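Local coordinates for Sqt1 (Chaetomium thermophilum, PDB 4ZOY), which is a WD40-repeat chaperone of ribosome biogenesis that probably captures its dedicated ribosomal protein client while the client is still being translated, at residues Asp6-Phe11 / Val478-Ala483; Phe19-His24 / Val470-Asp475; Gly350-Phe355 / Arg368-Glu373; Thr396-Asp401 / Leu458-Gly463; Gly402-Trp407 / Lys443-His448. All coordinates share one frame; numbering follows the deposited sequence.

Contact 1 of 5, residues Asp6-Phe11 / Val478-Ala483; sequences DSIAYF and VLVFEA
Ile8 meets Val480 through both backbone and side chain. Its N-H bonds to Val480 O at 2.8 Å, with the donor nearly in line with the carbonyl. Ile8 CG1 also rests on Val480 CG1 at 3.8 Å. CG1 sits between the backbone N and the carbonyl carbon (chi1 62°). From there CD1 runs on to Glu482 OE1, 3.9 Å away, while CG2 touches the carboxylate at OE2. The Ile8 and Glu482 side chains cross at about a right angle. An alanine in place of Ile8 would probably leave Val480 CG1 without this apolar neighbour and the stem of Glu482 freer to turn. Further along, Val480 N donates to Ala9 O from above the carbonyl plane. Phe11 and Val478 then form a hydrogen-bonded antiparallel pair, with Phe11 N to Val478 O at 2.8 Å and Val478 N to Phe11 O at 3.0 Å. These bonds add strand 9-11 to the edge of a sheet whose other three strands come from the C-terminal end of the chain. This is the velcro closure of a WD40 beta-propeller, in which the two chain ends share one blade. Between the closing bonds, Tyr10 CB packs on Leu479 CD2 at 3.6 Å. At the other end the Phe481 ring brings CE1 to 3.5 Å from Ser7 N, and Asp6 C lies at its edge. One water joins Asp6 O to Glu482 N. Second-shell partners fix this corner: Asp6 OD2 accepts from Lys446 N, and Ser7 OG bonds to Asn5 OD1. Leu479 N donates to Thr471 OG1 on the next strand inward.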
# COMPACT_ATOMS: atom_id res chain seq x y z
N ASP A 6 17.16 2.26 16.76
CA ASP A 6 16.21 1.50 17.56
C ASP A 6 15.97 0.11 17.01
O ASP A 6 15.18 -0.64 17.57
CB ASP A 6 14.88 2.26 17.64
CG ASP A 6 15.03 3.62 18.28
OD1 ASP A 6 15.57 3.67 19.41
OD2 ASP A 6 14.66 4.64 17.66
N SER A 7 16.63 -0.25 15.91
CA SER A 7 16.35 -1.54 15.31
C SER A 7 16.85 -2.71 16.17
O SER A 7 17.82 -2.58 16.91
CB SER A 7 16.97 -1.63 13.91
OG SER A 7 18.39 -1.63 13.98
N ILE A 8 16.16 -3.84 16.06
CA ILE A 8 16.54 -5.06 16.77
C ILE A 8 17.13 -6.08 15.81
O ILE A 8 17.66 -7.11 16.22
CB ILE A 8 15.33 -5.70 17.53
CG1 ILE A 8 14.23 -6.13 16.55
CG2 ILE A 8 14.80 -4.76 18.60
CD1 ILE A 8 13.09 -6.89 17.21
N ALA A 9 17.02 -5.80 14.51
CA ALA A 9 17.61 -6.63 13.47
C ALA A 9 17.65 -5.84 12.19
O ALA A 9 16.98 -4.81 12.05
CB ALA A 9 16.82 -7.93 13.26
N TYR A 10 18.46 -6.30 11.25
CA TYR A 10 18.59 -5.62 9.98
C TYR A 10 18.95 -6.60 8.89
O TYR A 10 19.39 -7.73 9.15
CB TYR A 10 19.65 -4.52 10.06
CG TYR A 10 21.06 -5.03 10.16
CD1 TYR A 10 21.57 -5.50 11.36
CD2 TYR A 10 21.90 -5.03 9.05
CE1 TYR A 10 22.87 -5.98 11.45
CE2 TYR A 10 23.20 -5.49 9.14
CZ TYR A 10 23.68 -5.96 10.34
OH TYR A 10 24.97 -6.43 10.43
N PHE A 11 18.74 -6.17 7.65
CA PHE A 11 19.20 -6.92 6.50
C PHE A 11 19.79 -5.94 5.51
O PHE A 11 19.11 -5.01 5.07
CB PHE A 11 18.07 -7.72 5.87
CG PHE A 11 18.44 -8.36 4.57
CD1 PHE A 11 19.42 -9.34 4.52
CD2 PHE A 11 17.82 -7.98 3.39
CE1 PHE A 11 19.76 -9.93 3.31
CE2 PHE A 11 18.15 -8.56 2.19
CZ PHE A 11 19.13 -9.55 2.14
N VAL A 478 17.12 -2.80 5.22
CA VAL A 478 15.86 -3.30 5.78
C VAL A 478 16.04 -3.37 7.29
O VAL A 478 16.99 -3.99 7.76
CB VAL A 478 15.52 -4.69 5.22
CG1 VAL A 478 14.26 -5.26 5.88
CG2 VAL A 478 15.37 -4.64 3.69
N LEU A 479 15.15 -2.73 8.05
CA LEU A 479 15.26 -2.73 9.51
C LEU A 479 14.05 -3.38 10.17
O LEU A 479 12.97 -3.42 9.59
CB LEU A 479 15.43 -1.30 10.05
CG LEU A 479 16.69 -0.54 9.62
CD1 LEU A 479 16.77 0.82 10.27
CD2 LEU A 479 17.93 -1.38 9.97
N VAL A 480 14.26 -3.90 11.37
CA VAL A 480 13.18 -4.48 12.17
C VAL A 480 13.07 -3.71 13.47
O VAL A 480 14.07 -3.51 14.16
CB VAL A 480 13.43 -5.97 12.48
CG1 VAL A 480 12.26 -6.52 13.30
CG2 VAL A 480 13.61 -6.77 11.20
N PHE A 481 11.86 -3.26 13.79
CA PHE A 481 11.58 -2.51 15.00
C PHE A 481 10.52 -3.23 15.83
O PHE A 481 9.71 -3.97 15.28
CB PHE A 481 11.09 -1.10 14.67
CG PHE A 481 12.08 -0.24 13.93
CD1 PHE A 481 13.22 0.22 14.56
CD2 PHE A 481 11.85 0.14 12.62
CE1 PHE A 481 14.12 1.04 13.88
CE2 PHE A 481 12.74 0.95 11.94
CZ PHE A 481 13.88 1.40 12.57
N GLU A 482 10.51 -2.99 17.14
CA GLU A 482 9.46 -3.55 17.98
C GLU A 482 8.78 -2.47 18.81
O GLU A 482 9.41 -1.49 19.20
CB GLU A 482 10.01 -4.65 18.90
CG GLU A 482 11.03 -4.17 19.90
CD GLU A 482 11.55 -5.30 20.77
OE1 GLU A 482 11.17 -6.47 20.54
OE2 GLU A 482 12.37 -5.02 21.67
N ALA A 483 7.49 -2.66 19.06
CA ALA A 483 6.72 -1.69 19.85
C ALA A 483 6.85 -1.95 21.36
O ALA A 483 6.70 -1.03 22.15
CB ALA A 483 5.24 -1.72 19.43
O HOH W 1 12.54 -1.28 18.13

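Contact 2 of 5, residues Phe19-His24 / Val470-Asp475; sequences FAIAQH and VTVGDD
Ile21 packs on Val470 and Val472 where two neighbouring blades of the WD40 propeller face each other. Strand 18-23 is the innermost strand of the first blade. Strand 468-473 belongs to the blade that the two chain ends share. The short segments run nearly antiparallel, at 164°, with axes 7.0 Å apart. This is packing between sheets, and no hydrogen bond links the two segments.

Apolar contacts carry the joint. Ile21 CG1 is anti to the backbone N (chi1 180°) and chi2 keeps the chain extended. CD1 ends 3.8 Å from Val470 CG1. Nearer the backbone, Ile21 CB meets Val472 CG1 at 3.7 Å, and Ile21 CG2 lies 4.1 Å from Val472 CG2. The two valines therefore take different parts of one isoleucine: Val470 meets its tip, Val472 its branch point and the CG2 methyl. The isoleucine crosses both of them obliquely. Val461, on the inner strand of the shared blade, also touches Ile21.

Contacts with backbone atoms come next. Ile21 CD1 lies 3.5 Å from Val470 O, and Val472 CG1 lies 3.7 Å from Ala20 O. Ala20 and Phe19 both face Gly34 on the next strand of their own sheet, a classic beta bulge.

Polar groups sit at the ends. Gln23 reaches across to the shared blade, where its OE1 accepts from Gly463 N, and its NE2 donates to Pro28 O. At the opposite end Asp474 OD1 is hydrogen-bonded to Ser17 OG, and the same oxygen lies 4.3 Å from Phe19 CE1.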
# COMPACT_ATOMS: atom_id res chain seq x y z
N PHE A 19 12.56 -0.83 -2.65
CA PHE A 19 11.32 -0.14 -3.00
C PHE A 19 10.06 -0.80 -2.48
O PHE A 19 9.04 -0.14 -2.31
CB PHE A 19 11.17 -0.04 -4.52
CG PHE A 19 12.16 0.88 -5.18
CD1 PHE A 19 12.23 2.22 -4.84
CD2 PHE A 19 12.99 0.41 -6.19
CE1 PHE A 19 13.13 3.07 -5.47
CE2 PHE A 19 13.89 1.25 -6.82
CZ PHE A 19 13.96 2.58 -6.45
N ALA A 20 10.13 -2.11 -2.26
CA ALA A 20 8.92 -2.89 -2.02
C ALA A 20 9.06 -3.88 -0.89
O ALA A 20 10.16 -4.39 -0.61
CB ALA A 20 8.53 -3.64 -3.30
N ILE A 21 7.94 -4.15 -0.22
CA ILE A 21 7.92 -5.12 0.86
C ILE A 21 6.53 -5.75 0.95
O ILE A 21 5.52 -5.08 0.74
CB ILE A 21 8.32 -4.47 2.21
CG1 ILE A 21 8.29 -5.48 3.35
CG2 ILE A 21 7.45 -3.24 2.52
CD1 ILE A 21 9.01 -4.99 4.63
N ALA A 22 6.51 -7.05 1.22
CA ALA A 22 5.26 -7.77 1.42
C ALA A 22 5.40 -8.71 2.61
O ALA A 22 6.51 -9.17 2.92
CB ALA A 22 4.88 -8.53 0.18
N GLN A 23 4.28 -8.98 3.26
CA GLN A 23 4.25 -9.79 4.46
C GLN A 23 3.25 -10.92 4.27
O GLN A 23 2.18 -10.71 3.69
CB GLN A 23 3.87 -8.93 5.66
CG GLN A 23 3.91 -9.64 7.00
CD GLN A 23 3.79 -8.65 8.13
OE1 GLN A 23 3.02 -7.70 8.05
NE2 GLN A 23 4.59 -8.84 9.17
N HIS A 24 3.61 -12.11 4.71
CA HIS A 24 2.70 -13.25 4.59
C HIS A 24 1.47 -13.02 5.47
O HIS A 24 1.59 -12.60 6.62
CB HIS A 24 3.43 -14.53 4.99
CG HIS A 24 2.72 -15.79 4.60
ND1 HIS A 24 1.58 -16.22 5.23
CD2 HIS A 24 3.02 -16.72 3.67
CE1 HIS A 24 1.18 -17.36 4.68
NE2 HIS A 24 2.04 -17.69 3.74
N VAL A 470 8.69 -3.98 9.95
CA VAL A 470 9.82 -4.18 9.06
C VAL A 470 9.78 -3.12 7.99
O VAL A 470 8.74 -2.89 7.37
CB VAL A 470 9.82 -5.58 8.42
CG1 VAL A 470 11.11 -5.81 7.64
CG2 VAL A 470 9.66 -6.66 9.51
N THR A 471 10.91 -2.46 7.79
CA THR A 471 11.01 -1.30 6.90
C THR A 471 11.88 -1.57 5.68
O THR A 471 12.75 -2.45 5.70
CB THR A 471 11.60 -0.10 7.61
OG1 THR A 471 12.91 -0.44 8.08
CG2 THR A 471 10.72 0.33 8.78
N VAL A 472 11.66 -0.79 4.63
CA VAL A 472 12.55 -0.81 3.48
C VAL A 472 12.98 0.62 3.20
O VAL A 472 12.18 1.57 3.22
CB VAL A 472 11.90 -1.46 2.23
CG1 VAL A 472 11.67 -2.94 2.46
CG2 VAL A 472 10.58 -0.76 1.84
N GLY A 473 14.29 0.81 2.98
CA GLY A 473 14.82 2.15 2.81
C GLY A 473 15.51 2.45 1.49
O GLY A 473 16.02 1.56 0.80
N ASP A 474 15.56 3.73 1.16
CA ASP A 474 16.27 4.16 -0.04
C ASP A 474 17.78 4.06 0.19
O ASP A 474 18.54 4.13 -0.78
CB ASP A 474 15.90 5.59 -0.41
CG ASP A 474 16.18 5.90 -1.87
OD1 ASP A 474 15.86 5.06 -2.73
OD2 ASP A 474 16.72 7.00 -2.15
N ASP A 475 18.17 3.89 1.45
CA ASP A 475 19.57 3.67 1.84
C ASP A 475 19.98 2.20 1.74
O ASP A 475 21.02 1.81 2.28
CB ASP A 475 19.82 4.21 3.26
CG ASP A 475 18.81 3.71 4.29
OD1 ASP A 475 17.84 3.00 3.93
OD2 ASP A 475 18.99 4.05 5.48

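Contact 3 of 5, residues Gly350-Phe355 / Arg368-Glu373; sequences GSIAVF and RGAHAE
Gly350 and His371 meet through flat backbone groups. His371 N lies in the plane of the Gly350 carbonyl and donates to Gly350 O at 2.9 Å, with an N-H...O angle of 167°. The imidazole of His371 is held through its two nitrogens. ND1 bonds to Asp401 OD1 and NE2 to Ser397 OG. Ser397 OG also bonds to Trp407 NE1, which completes the Asp-His-Ser-Trp tetrad characteristic of WD40 blades. The two bonds probably fix the rotation of the imidazole.

The backbone is close-packed beside it. Gly350 CA lies 3.5 Å from Ala372 O in a CA-H...O contact. A CB at Gly350 would clash with that oxygen, and the positive phi of Gly350 also suits glycine. The loop comes back over the same carbonyl with Ala370, whose CB is 3.5 Å from Gly350 O. Ala370 CB also touches Ile352 CD1 at 3.7 Å. Ile352 CG1 is anti to its own carbonyl carbon (chi1 -63°) and itself lies 3.8 Å from Ala370 CB. Ser351 CB meets Arg368 CA at 3.9 Å, while Ser351 OG is bonded to Asp349 OD1 and Gln327 NE2.

Residues 368-373 lie in the loop from strand 362-367, the outer edge of one blade, to strand 376-381, the inner edge of the next. Ile352, on strand 352-356, and Ala370 both pack on Trp407 of strand 404-408 in that next blade.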
# COMPACT_ATOMS: atom_id res chain seq x y z
N GLY A 350 5.27 16.77 4.38
CA GLY A 350 5.67 16.31 5.70
C GLY A 350 4.56 16.18 6.74
O GLY A 350 4.81 15.73 7.86
N SER A 351 3.34 16.56 6.37
CA SER A 351 2.24 16.56 7.33
C SER A 351 1.31 15.36 7.15
O SER A 351 1.26 14.75 6.08
CB SER A 351 1.40 17.83 7.21
OG SER A 351 0.69 17.85 5.98
N ILE A 352 0.59 15.06 8.21
CA ILE A 352 -0.51 14.12 8.17
C ILE A 352 -1.74 14.91 8.54
O ILE A 352 -1.69 15.75 9.44
CB ILE A 352 -0.30 12.95 9.14
CG1 ILE A 352 0.95 12.15 8.73
CG2 ILE A 352 -1.56 12.06 9.21
CD1 ILE A 352 1.38 11.14 9.77
N ALA A 353 -2.85 14.67 7.85
CA ALA A 353 -4.12 15.28 8.20
C ALA A 353 -5.15 14.20 8.47
O ALA A 353 -5.15 13.15 7.83
CB ALA A 353 -4.58 16.22 7.10
N VAL A 354 -5.99 14.44 9.46
CA VAL A 354 -6.99 13.48 9.91
C VAL A 354 -8.36 14.12 9.78
O VAL A 354 -8.58 15.22 10.29
CB VAL A 354 -6.74 13.04 11.36
CG1 VAL A 354 -7.74 11.96 11.80
CG2 VAL A 354 -5.31 12.52 11.51
N PHE A 355 -9.26 13.43 9.10
CA PHE A 355 -10.61 13.95 8.85
C PHE A 355 -11.68 13.04 9.46
O PHE A 355 -11.53 11.81 9.47
CB PHE A 355 -10.85 14.08 7.34
CG PHE A 355 -9.83 14.91 6.64
CD1 PHE A 355 -9.99 16.28 6.54
CD2 PHE A 355 -8.70 14.32 6.06
CE1 PHE A 355 -9.05 17.06 5.89
CE2 PHE A 355 -7.75 15.10 5.41
CZ PHE A 355 -7.93 16.48 5.32
N ARG A 368 1.26 18.95 11.40
CA ARG A 368 2.31 19.56 10.61
C ARG A 368 3.66 19.04 11.07
O ARG A 368 3.89 18.88 12.26
CB ARG A 368 2.27 21.09 10.71
CG ARG A 368 0.92 21.72 10.38
CD ARG A 368 0.91 23.19 10.82
NE ARG A 368 -0.41 23.81 10.66
CZ ARG A 368 -0.73 24.60 9.65
NH1 ARG A 368 0.15 24.86 8.70
NH2 ARG A 368 -1.95 25.14 9.58
N GLY A 369 4.54 18.75 10.13
CA GLY A 369 5.87 18.27 10.48
C GLY A 369 5.90 16.89 11.11
O GLY A 369 6.81 16.56 11.87
N ALA A 370 4.90 16.07 10.79
CA ALA A 370 4.88 14.68 11.23
C ALA A 370 6.16 13.97 10.81
O ALA A 370 6.68 13.13 11.56
CB ALA A 370 3.66 13.96 10.66
N HIS A 371 6.67 14.31 9.63
CA HIS A 371 7.98 13.84 9.22
C HIS A 371 8.84 15.02 8.79
O HIS A 371 9.44 15.03 7.71
CB HIS A 371 7.85 12.78 8.13
CG HIS A 371 7.35 11.48 8.67
ND1 HIS A 371 8.19 10.49 9.14
CD2 HIS A 371 6.09 11.04 8.91
CE1 HIS A 371 7.47 9.49 9.63
NE2 HIS A 371 6.19 9.80 9.50
N ALA A 372 8.90 16.00 9.69
CA ALA A 372 9.57 17.27 9.43
C ALA A 372 9.03 17.88 8.13
O ALA A 372 7.82 17.94 7.94
CB ALA A 372 11.08 17.08 9.38
N GLU A 373 9.91 18.32 7.24
CA GLU A 373 9.46 18.84 5.96
C GLU A 373 9.75 17.86 4.83
O GLU A 373 9.76 18.23 3.65
CB GLU A 373 10.11 20.20 5.66
CG GLU A 373 9.58 21.35 6.54
CD GLU A 373 9.95 21.22 8.00
OE1 GLU A 373 11.16 21.22 8.31
OE2 GLU A 373 9.03 21.10 8.85

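Contact 4 of 5, residues Thr396-Asp401 / Leu458-Gly463; sequences TSCGMD and LGFVQG
Thr396 and Gln462 meet at a buried joint between two neighbouring blades of the WD40 propeller. Strand 394-399 is the second strand of one blade, and strand 457-461 is the innermost strand of the next. Their segments run at 154° with axes 7.1 Å apart, so the strands are not paired and side chains carry most of the contact.

Thr396 OG1 donates to Gln462 OE1 at 2.7 Å, tilted 20° from the amide plane. The two side chains slide past each other in opposite directions. The same hydroxyl oxygen accepts from Arg406 NE, and Gln462 NE2 donates to Glu380 OE2. Buried polar groups are thus joined into a small network across the blades. A leucine in place of Gln462 would probably leave the Thr396 hydroxyl without its acceptor and Glu380 without its amide donor.

The Phe460 ring fills the middle. Thr396 CG2 touches CZ and CE1, each at 3.8 Å, and Thr396 O is 3.6 Å from CZ. Cys398 SG comes in at the ring edge, in plane, 4.9 Å from the centroid and 3.6 Å from CD2. This is a sulfur-aromatic contact. Lys378 makes a cation-pi contact with the same ring, and its NZ also bonds to Phe460 O.

Leu458 and Gly459 both face Val472, a classic beta bulge. Beside it the Met400 chain is bent at chi2 and chi3, and its SD lies 3.9 Å from Leu458 CD2.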
# COMPACT_ATOMS: atom_id res chain seq x y z
N THR A 396 0.43 4.21 11.97
CA THR A 396 1.88 4.16 11.74
C THR A 396 2.21 4.90 10.46
O THR A 396 1.51 4.76 9.45
CB THR A 396 2.36 2.72 11.65
OG1 THR A 396 1.92 2.02 12.82
CG2 THR A 396 3.90 2.65 11.60
N SER A 397 3.28 5.70 10.50
CA SER A 397 3.70 6.45 9.33
C SER A 397 5.20 6.31 9.09
O SER A 397 5.97 6.06 10.04
CB SER A 397 3.33 7.93 9.46
OG SER A 397 4.04 8.53 10.53
N CYS A 398 5.64 6.46 7.85
CA CYS A 398 7.08 6.53 7.57
C CYS A 398 7.34 7.66 6.60
O CYS A 398 6.45 8.08 5.87
CB CYS A 398 7.60 5.19 7.04
SG CYS A 398 7.13 4.81 5.33
N GLY A 399 8.57 8.16 6.60
CA GLY A 399 8.87 9.33 5.81
C GLY A 399 10.28 9.38 5.30
O GLY A 399 11.15 8.60 5.71
N MET A 400 10.51 10.34 4.41
CA MET A 400 11.84 10.53 3.86
C MET A 400 12.78 11.22 4.84
O MET A 400 13.93 11.49 4.50
CB MET A 400 11.74 11.32 2.56
CG MET A 400 11.09 10.53 1.43
SD MET A 400 12.00 9.03 1.01
CE MET A 400 13.45 9.69 0.22
N ASP A 401 12.31 11.48 6.06
CA ASP A 401 13.21 11.92 7.11
C ASP A 401 13.95 10.72 7.72
O ASP A 401 14.82 10.89 8.55
CB ASP A 401 12.45 12.72 8.19
CG ASP A 401 11.36 11.94 8.89
OD1 ASP A 401 10.99 10.84 8.42
OD2 ASP A 401 10.89 12.44 9.92
N LEU A 458 10.98 3.97 2.53
CA LEU A 458 10.12 3.84 1.35
C LEU A 458 8.89 2.96 1.58
O LEU A 458 7.97 2.98 0.78
CB LEU A 458 10.93 3.28 0.17
CG LEU A 458 12.11 4.15 -0.27
CD1 LEU A 458 12.89 3.48 -1.40
CD2 LEU A 458 11.66 5.56 -0.67
N GLY A 459 8.88 2.19 2.66
CA GLY A 459 7.74 1.33 2.93
C GLY A 459 7.92 0.60 4.23
O GLY A 459 9.00 0.64 4.84
N PHE A 460 6.85 -0.06 4.68
CA PHE A 460 6.92 -0.91 5.85
C PHE A 460 5.74 -1.88 5.87
O PHE A 460 4.72 -1.67 5.20
CB PHE A 460 6.95 -0.09 7.16
CG PHE A 460 5.70 0.70 7.42
CD1 PHE A 460 4.63 0.12 8.09
CD2 PHE A 460 5.59 2.01 7.01
CE1 PHE A 460 3.46 0.83 8.33
CE2 PHE A 460 4.44 2.74 7.25
CZ PHE A 460 3.37 2.14 7.91
N VAL A 461 5.91 -2.95 6.64
CA VAL A 461 4.79 -3.77 7.08
C VAL A 461 4.83 -3.87 8.59
O VAL A 461 5.88 -3.67 9.22
CB VAL A 461 4.84 -5.18 6.46
CG1 VAL A 461 4.65 -5.13 4.94
CG2 VAL A 461 6.15 -5.90 6.82
N GLN A 462 3.69 -4.17 9.21
CA GLN A 462 3.61 -4.17 10.66
C GLN A 462 2.72 -5.28 11.21
O GLN A 462 2.35 -5.25 12.38
CB GLN A 462 3.12 -2.82 11.18
CG GLN A 462 1.71 -2.42 10.69
CD GLN A 462 1.28 -1.06 11.19
OE1 GLN A 462 1.76 -0.57 12.22
NE2 GLN A 462 0.36 -0.43 10.47
N GLY A 463 2.38 -6.25 10.37
CA GLY A 463 1.58 -7.38 10.82
C GLY A 463 0.19 -6.98 11.26
O GLY A 463 -0.26 -5.89 10.98

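Contact 5 of 5, residues Gly402-Trp407 / Lys443-His448; sequences GVVRRW and KEWKGH
Arg405 forms a salt bridge with Glu444, gripping it side-on with NE and NH2 both on OE2. The NE bond, 2.7 Å, uses the anti lone pair of OE2. The NH2 bond, 2.9 Å, meets OE2 from above the carboxylate plane. Arg405 NH1 makes a second salt bridge, to Asp401 OD2. Val403 CG1 lies over one face of this guanidinium, 3.6 Å above its plane.

The backbones pair as antiparallel strands. Val404 and Trp445 form a hydrogen-bonded pair, with Trp445 N to Val404 O at 2.8 Å and Val404 N to Trp445 O at 3.1 Å. Arg406 N donates to Lys443 O, but the return bond from Lys443 N to Arg406 O is weak. Lys443 NZ bonds to Glu444 O. Where the strands part, two waters donate to Gly402 O. One of them also donates to Trp445 O. The other donates to His448 O and accepts from Gly447 N.

Trp445 CH2 stands over the Arg406 guanidinium, 4.0 Å above its plane, with the flat groups 67° apart. Arg406 NH2 donates to Gly466 O. Trp445 NE1 donates to Glu482 O.

Strand 441-445 is the outer edge of its blade, and strand 404-408 lies just inside it. Trp445 packs on Phe481 of the next blade, where His448 bonds to Thr471 and Asp475 in the manner of a WD40 tetrad.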
# COMPACT_ATOMS: atom_id res chain seq x y z
N GLY A 402 13.59 9.51 7.29
CA GLY A 402 14.24 8.31 7.77
C GLY A 402 13.66 7.75 9.05
O GLY A 402 14.25 6.85 9.65
N VAL A 403 12.49 8.25 9.44
CA VAL A 403 11.89 7.85 10.72
C VAL A 403 10.53 7.18 10.50
O VAL A 403 9.81 7.50 9.56
CB VAL A 403 11.73 9.07 11.65
CG1 VAL A 403 11.27 8.65 13.03
CG2 VAL A 403 13.06 9.83 11.75
N VAL A 404 10.24 6.20 11.35
CA VAL A 404 8.91 5.60 11.43
C VAL A 404 8.27 6.09 12.72
O VAL A 404 8.91 6.14 13.76
CB VAL A 404 8.97 4.06 11.43
CG1 VAL A 404 7.56 3.46 11.47
CG2 VAL A 404 9.72 3.57 10.22
N ARG A 405 7.01 6.49 12.64
CA ARG A 405 6.32 7.01 13.82
C ARG A 405 4.98 6.35 14.02
O ARG A 405 4.39 5.82 13.08
CB ARG A 405 6.16 8.53 13.73
CG ARG A 405 7.48 9.28 13.82
CD ARG A 405 7.34 10.78 14.02
NE ARG A 405 8.67 11.33 14.31
CZ ARG A 405 9.50 11.79 13.38
NH1 ARG A 405 9.14 11.81 12.10
NH2 ARG A 405 10.70 12.23 13.73
N ARG A 406 4.48 6.38 15.25
CA ARG A 406 3.13 5.91 15.48
C ARG A 406 2.38 6.96 16.26
O ARG A 406 2.93 7.59 17.18
CB ARG A 406 3.10 4.58 16.19
CG ARG A 406 1.66 4.08 16.27
CD ARG A 406 1.62 2.69 16.69
NE ARG A 406 2.18 1.78 15.71
CZ ARG A 406 2.56 0.55 16.00
NH1 ARG A 406 2.49 0.12 17.26
NH2 ARG A 406 3.01 -0.26 15.06
N TRP A 407 1.13 7.15 15.87
CA TRP A 407 0.31 8.26 16.32
C TRP A 407 -0.98 7.76 16.93
O TRP A 407 -1.58 6.80 16.42
CB TRP A 407 -0.02 9.19 15.16
CG TRP A 407 1.16 9.60 14.35
CD1 TRP A 407 1.65 8.97 13.25
CD2 TRP A 407 1.98 10.74 14.57
NE1 TRP A 407 2.74 9.65 12.77
CE2 TRP A 407 2.97 10.74 13.57
CE3 TRP A 407 1.99 11.76 15.53
CZ2 TRP A 407 3.95 11.72 13.48
CZ3 TRP A 407 2.97 12.73 15.45
CH2 TRP A 407 3.93 12.70 14.43
N LYS A 443 5.22 6.73 19.56
CA LYS A 443 6.55 6.15 19.47
C LYS A 443 7.24 6.59 18.18
O LYS A 443 6.59 6.89 17.18
CB LYS A 443 6.45 4.62 19.56
CG LYS A 443 7.78 3.88 19.45
CD LYS A 443 8.54 3.81 20.76
CE LYS A 443 9.72 2.85 20.65
NZ LYS A 443 10.93 3.47 20.01
N GLU A 444 8.57 6.67 18.23
CA GLU A 444 9.43 6.97 17.08
C GLU A 444 10.47 5.88 16.97
O GLU A 444 11.04 5.47 17.98
CB GLU A 444 10.17 8.29 17.24
CG GLU A 444 9.37 9.54 17.33
CD GLU A 444 10.29 10.74 17.38
OE1 GLU A 444 11.20 10.76 18.24
OE2 GLU A 444 10.12 11.65 16.56
N TRP A 445 10.75 5.44 15.74
CA TRP A 445 11.80 4.46 15.51
C TRP A 445 12.80 5.01 14.52
O TRP A 445 12.45 5.30 13.36
CB TRP A 445 11.22 3.15 14.97
CG TRP A 445 10.33 2.41 15.93
CD1 TRP A 445 10.72 1.52 16.88
CD2 TRP A 445 8.90 2.45 15.96
NE1 TRP A 445 9.62 1.01 17.53
CE2 TRP A 445 8.49 1.56 16.98
CE3 TRP A 445 7.92 3.15 15.25
CZ2 TRP A 445 7.15 1.36 17.30
CZ3 TRP A 445 6.57 2.94 15.57
CH2 TRP A 445 6.21 2.05 16.59
N LYS A 446 14.05 5.11 14.97
CA LYS A 446 15.11 5.68 14.15
C LYS A 446 16.11 4.60 13.75
O LYS A 446 16.17 3.55 14.38
CB LYS A 446 15.81 6.81 14.91
CG LYS A 446 14.88 7.94 15.29
CD LYS A 446 15.61 9.03 16.07
CE LYS A 446 14.68 10.20 16.39
NZ LYS A 446 15.37 11.24 17.19
N GLY A 447 16.86 4.84 12.68
CA GLY A 447 17.85 3.88 12.23
C GLY A 447 18.19 4.03 10.77
O GLY A 447 19.33 3.77 10.36
N HIS A 448 17.21 4.42 9.97
CA HIS A 448 17.49 4.71 8.57
C HIS A 448 18.19 6.05 8.46
O HIS A 448 18.03 6.90 9.33
CB HIS A 448 16.20 4.74 7.72
CG HIS A 448 15.64 3.39 7.42
ND1 HIS A 448 16.11 2.60 6.40
CD2 HIS A 448 14.63 2.70 8.01
CE1 HIS A 448 15.43 1.46 6.38
NE2 HIS A 448 14.52 1.50 7.33
O HOH W 2 13.98 4.40 10.90
O HOH W 3 16.36 7.45 11.47
O HOH W 4 12.93 13.11 15.59

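How the contacts relate
Contacts 1, 2 and 4 share the sheet closed by the chain ends. Contact 1 pairs strands 9-11 and 478-482 of that sheet, contact 2 uses 468-473 and contact 4 uses 457-461. Contact 2 holds it against the first blade and contact 4 against the preceding one. Their centres are 8 Å apart, and they meet at a probable hydrogen bond from Leu458 N to Val472 O, 2.8 Å. Contact 5 builds the outer part of that preceding blade and lies 11 Å, centre to centre, from contact 1. Contact 3 lies at the junction of that blade with the one before it, about 10 Å at the nearest atoms from contacts 1 and 2. Its His371 ties it to contact 4.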